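Local atomic coordinates of putative effector, AYWB SAP54-like protein ('Echinacea purpurea' witches'-broom phytoplasma, PDB entry 6INR), a protein that probably interacts with plant MADS transcription factors as a phytoplasma effector that causes phyllody symptoms, in which floral organs become leaf-like. Residues Lys40-Asp45 with Leu63-Lys68. Numbering follows the deposited sequence.
Sequences KITNID and LKENYK
Tyr67 lays its ring against the side chain of Lys40, whose CG sits over one face, 4.0 Å from the ring centroid and 21° off the normal, a CH-pi contact; Lys40 CE also touches Tyr67 OH at 3.6 Å. The pair flanks the apolar seam of an antiparallel helical hairpin, in which helices 16-49 and 55-84 are joined by a short loop. Both segments are regular helix; their axes approach to 9.7 Å and cross at -161°, with Ile41 and Lys64 in register, CA to CA 5.9 Å. Ile41 and Ile44, three residues apart, bring branched aliphatic chains to the seam, both with chi1 m and chi2 t. Ile41 CG1 meets Tyr67 CB at 3.6 Å, while Ile44 CD1 lies 3.8 Å from Leu63 CB and 4.0 Å from Tyr67 CD2. Beyond the two ends of Leu63-Lys68, Leu60 touches Ile44 and Ile71 touches Ile41. Long lysines suit the borders, where methylenes cover apolar groups while charged ammonium groups can find an acidic partner: Lys68 CG rests 3.7 Å from Ile41 CD1, and Lys68 NZ forms a salt bridge with Glu65 OE2 (3.2 Å) one turn back in its own helix. Lys64, all four chi angles t, stretches past Ile41, its CE 4.0 Å from Ile41 CG2, and ends in a salt bridge between the helices with a very short hydrogen bond, Lys64 NZ to Asp45 OD1, 2.5 Å.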
ATOM      1  N   LYS A  40       5.684  -6.850  -3.258  1.00 23.54           N
ATOM      2  CA  LYS A  40       7.058  -6.534  -2.853  1.00 27.01           C
ATOM      3  C   LYS A  40       7.451  -7.418  -1.668  1.00 27.84           C
ATOM      4  O   LYS A  40       8.584  -7.860  -1.551  1.00 26.62           O
ATOM      5  CB  LYS A  40       7.160  -5.069  -2.423  1.00 30.21           C
ATOM      6  CG  LYS A  40       8.244  -4.254  -3.112  1.00 34.36           C
ATOM      7  CD  LYS A  40       9.606  -4.902  -2.965  1.00 37.72           C
ATOM      8  CE  LYS A  40      10.730  -3.930  -3.290  1.00 38.87           C
ATOM      9  NZ  LYS A  40      12.052  -4.610  -3.221  1.00 39.68           N
ATOM     10  N   ILE A  41       6.491  -7.672  -0.789  1.00 27.25           N
ATOM     11  CA  ILE A  41       6.786  -8.404   0.452  1.00 25.24           C
ATOM     12  C   ILE A  41       6.974  -9.874   0.118  1.00 24.88           C
ATOM     13  O   ILE A  41       7.932 -10.503   0.548  1.00 23.55           O
ATOM     14  CB  ILE A  41       5.731  -8.205   1.566  1.00 26.05           C
ATOM     15  CG1 ILE A  41       5.898  -6.842   2.257  1.00 26.01           C
ATOM     16  CG2 ILE A  41       5.877  -9.267   2.644  1.00 26.51           C
ATOM     17  CD1 ILE A  41       4.688  -6.459   3.093  1.00 26.47           C
ATOM     18  N   THR A  42       6.057 -10.430  -0.655  1.00 25.15           N
ATOM     19  CA  THR A  42       6.182 -11.846  -0.996  1.00 25.46           C
ATOM     20  C   THR A  42       7.506 -12.142  -1.722  1.00 26.46           C
ATOM     21  O   THR A  42       8.060 -13.249  -1.618  1.00 26.94           O
ATOM     22  CB  THR A  42       5.016 -12.373  -1.848  1.00 26.41           C
ATOM     23  OG1 THR A  42       4.986 -11.671  -3.099  1.00 25.67           O
ATOM     24  CG2 THR A  42       3.665 -12.252  -1.092  1.00 25.42           C
ATOM     25  N   ASN A  43       8.014 -11.172  -2.475  1.00 26.26           N
ATOM     26  CA  ASN A  43       9.317 -11.390  -3.179  1.00 25.36           C
ATOM     27  C   ASN A  43      10.519 -11.259  -2.231  1.00 24.49           C
ATOM     28  O   ASN A  43      11.498 -11.942  -2.380  1.00 23.87           O
ATOM     29  CB  ASN A  43       9.476 -10.504  -4.431  1.00 24.21           C
ATOM     30  CG  ASN A  43       8.488 -10.874  -5.530  1.00 23.28           C
ATOM     31  OD1 ASN A  43       8.275 -12.055  -5.829  1.00 20.81           O
ATOM     32  ND2 ASN A  43       7.860  -9.862  -6.121  1.00 22.45           N
ATOM     33  N   ILE A  44      10.443 -10.336  -1.293  1.00 25.73           N
ATOM     34  CA  ILE A  44      11.425 -10.257  -0.176  1.00 27.92           C
ATOM     35  C   ILE A  44      11.509 -11.569   0.647  1.00 30.26           C
ATOM     36  O   ILE A  44      12.591 -12.062   0.930  1.00 30.07           O
ATOM     37  CB  ILE A  44      11.135  -9.075   0.778  1.00 28.86           C
ATOM     38  CG1 ILE A  44      11.246  -7.750   0.020  1.00 26.93           C
ATOM     39  CG2 ILE A  44      12.107  -9.085   1.962  1.00 29.67           C
ATOM     40  CD1 ILE A  44      10.864  -6.524   0.825  1.00 26.65           C
ATOM     41  N   ASP A  45      10.361 -12.136   0.989  1.00 31.01           N
ATOM     42  CA  ASP A  45      10.323 -13.458   1.603  1.00 32.34           C
ATOM     43  C   ASP A  45      11.143 -14.474   0.814  1.00 36.67           C
ATOM     44  O   ASP A  45      12.068 -15.081   1.333  1.00 38.14           O
ATOM     45  CB  ASP A  45       8.885 -13.940   1.780  1.00 30.83           C
ATOM     46  CG  ASP A  45       8.182 -13.232   2.931  1.00 29.71           C
ATOM     47  OD1 ASP A  45       8.883 -12.562   3.738  1.00 25.35           O
ATOM     48  OD2 ASP A  45       6.939 -13.328   3.033  1.00 29.82           O
ATOM     49  N   LEU A  63      13.406  -3.604   4.968  1.00 40.09           N
ATOM     50  CA  LEU A  63      12.505  -3.350   3.827  1.00 37.52           C
ATOM     51  C   LEU A  63      11.149  -3.943   4.098  1.00 34.94           C
ATOM     52  O   LEU A  63      10.121  -3.305   3.917  1.00 34.78           O
ATOM     53  CB  LEU A  63      13.030  -3.965   2.524  1.00 37.56           C
ATOM     54  CG  LEU A  63      14.169  -3.273   1.777  1.00 38.34           C
ATOM     55  CD1 LEU A  63      14.494  -4.050   0.507  1.00 39.03           C
ATOM     56  CD2 LEU A  63      13.817  -1.833   1.454  1.00 39.17           C
ATOM     57  N   LYS A  64      11.159  -5.182   4.552  1.00 33.98           N
ATOM     58  CA  LYS A  64       9.905  -5.888   4.765  1.00 34.54           C
ATOM     59  C   LYS A  64       9.074  -5.107   5.776  1.00 36.80           C
ATOM     60  O   LYS A  64       7.844  -5.032   5.691  1.00 36.06           O
ATOM     61  CB  LYS A  64      10.137  -7.323   5.226  1.00 34.71           C
ATOM     62  CG  LYS A  64       8.832  -8.092   5.406  1.00 34.33           C
ATOM     63  CD  LYS A  64       9.079  -9.543   5.712  1.00 33.88           C
ATOM     64  CE  LYS A  64       7.772 -10.249   6.002  1.00 36.72           C
ATOM     65  NZ  LYS A  64       7.906 -11.727   5.874  1.00 38.89           N
ATOM     66  N   GLU A  65       9.778  -4.479   6.707  1.00 39.50           N
ATOM     67  CA  GLU A  65       9.119  -3.742   7.789  1.00 40.99           C
ATOM     68  C   GLU A  65       8.533  -2.453   7.244  1.00 38.67           C
ATOM     69  O   GLU A  65       7.384  -2.108   7.518  1.00 37.02           O
ATOM     70  CB  GLU A  65      10.067  -3.480   8.969  1.00 43.48           C
ATOM     71  CG  GLU A  65      10.373  -4.743   9.775  1.00 47.36           C
ATOM     72  CD  GLU A  65       9.122  -5.530  10.171  1.00 49.92           C
ATOM     73  OE1 GLU A  65       8.231  -4.942  10.831  1.00 51.88           O
ATOM     74  OE2 GLU A  65       9.022  -6.731   9.811  1.00 47.22           O
ATOM     75  N   ASN A  66       9.318  -1.783   6.415  1.00 37.38           N
ATOM     76  CA  ASN A  66       8.854  -0.558   5.738  1.00 36.19           C
ATOM     77  C   ASN A  66       7.591  -0.781   4.905  1.00 32.91           C
ATOM     78  O   ASN A  66       6.646   0.010   4.956  1.00 32.23           O
ATOM     79  CB  ASN A  66       9.936   0.012   4.855  1.00 36.94           C
ATOM     80  CG  ASN A  66      11.114   0.565   5.639  1.00 38.18           C
ATOM     81  OD1 ASN A  66      10.963   1.390   6.535  1.00 36.72           O
ATOM     82  ND2 ASN A  66      12.305   0.156   5.247  1.00 43.61           N
ATOM     83  N   TYR A  67       7.581  -1.873   4.161  1.00 31.43           N
ATOM     84  CA  TYR A  67       6.420  -2.229   3.327  1.00 32.17           C
ATOM     85  C   TYR A  67       5.189  -2.598   4.114  1.00 31.82           C
ATOM     86  O   TYR A  67       4.077  -2.335   3.694  1.00 32.15           O
ATOM     87  CB  TYR A  67       6.762  -3.307   2.296  1.00 33.18           C
ATOM     88  CG  TYR A  67       7.560  -2.673   1.178  1.00 35.05           C
ATOM     89  CD1 TYR A  67       7.021  -1.616   0.432  1.00 36.68           C
ATOM     90  CD2 TYR A  67       8.857  -3.051   0.917  1.00 34.87           C
ATOM     91  CE1 TYR A  67       7.747  -0.978  -0.550  1.00 35.73           C
ATOM     92  CE2 TYR A  67       9.591  -2.422  -0.066  1.00 36.68           C
ATOM     93  CZ  TYR A  67       9.036  -1.384  -0.795  1.00 37.67           C
ATOM     94  OH  TYR A  67       9.774  -0.759  -1.787  1.00 38.05           O
ATOM     95  N   LYS A  68       5.376  -3.191   5.270  1.00 34.80           N
ATOM     96  CA  LYS A  68       4.219  -3.544   6.108  1.00 37.86           C
ATOM     97  C   LYS A  68       3.624  -2.273   6.699  1.00 35.31           C
ATOM     98  O   LYS A  68       2.416  -2.134   6.798  1.00 34.55           O
ATOM     99  CB  LYS A  68       4.592  -4.541   7.219  1.00 43.02           C
ATOM    100  CG  LYS A  68       4.889  -5.960   6.725  1.00 46.72           C
ATOM    101  CD  LYS A  68       5.859  -6.674   7.666  1.00 51.45           C
ATOM    102  CE  LYS A  68       5.125  -7.335   8.822  1.00 53.57           C
ATOM    103  NZ  LYS A  68       6.086  -7.905   9.808  1.00 57.12           N
TER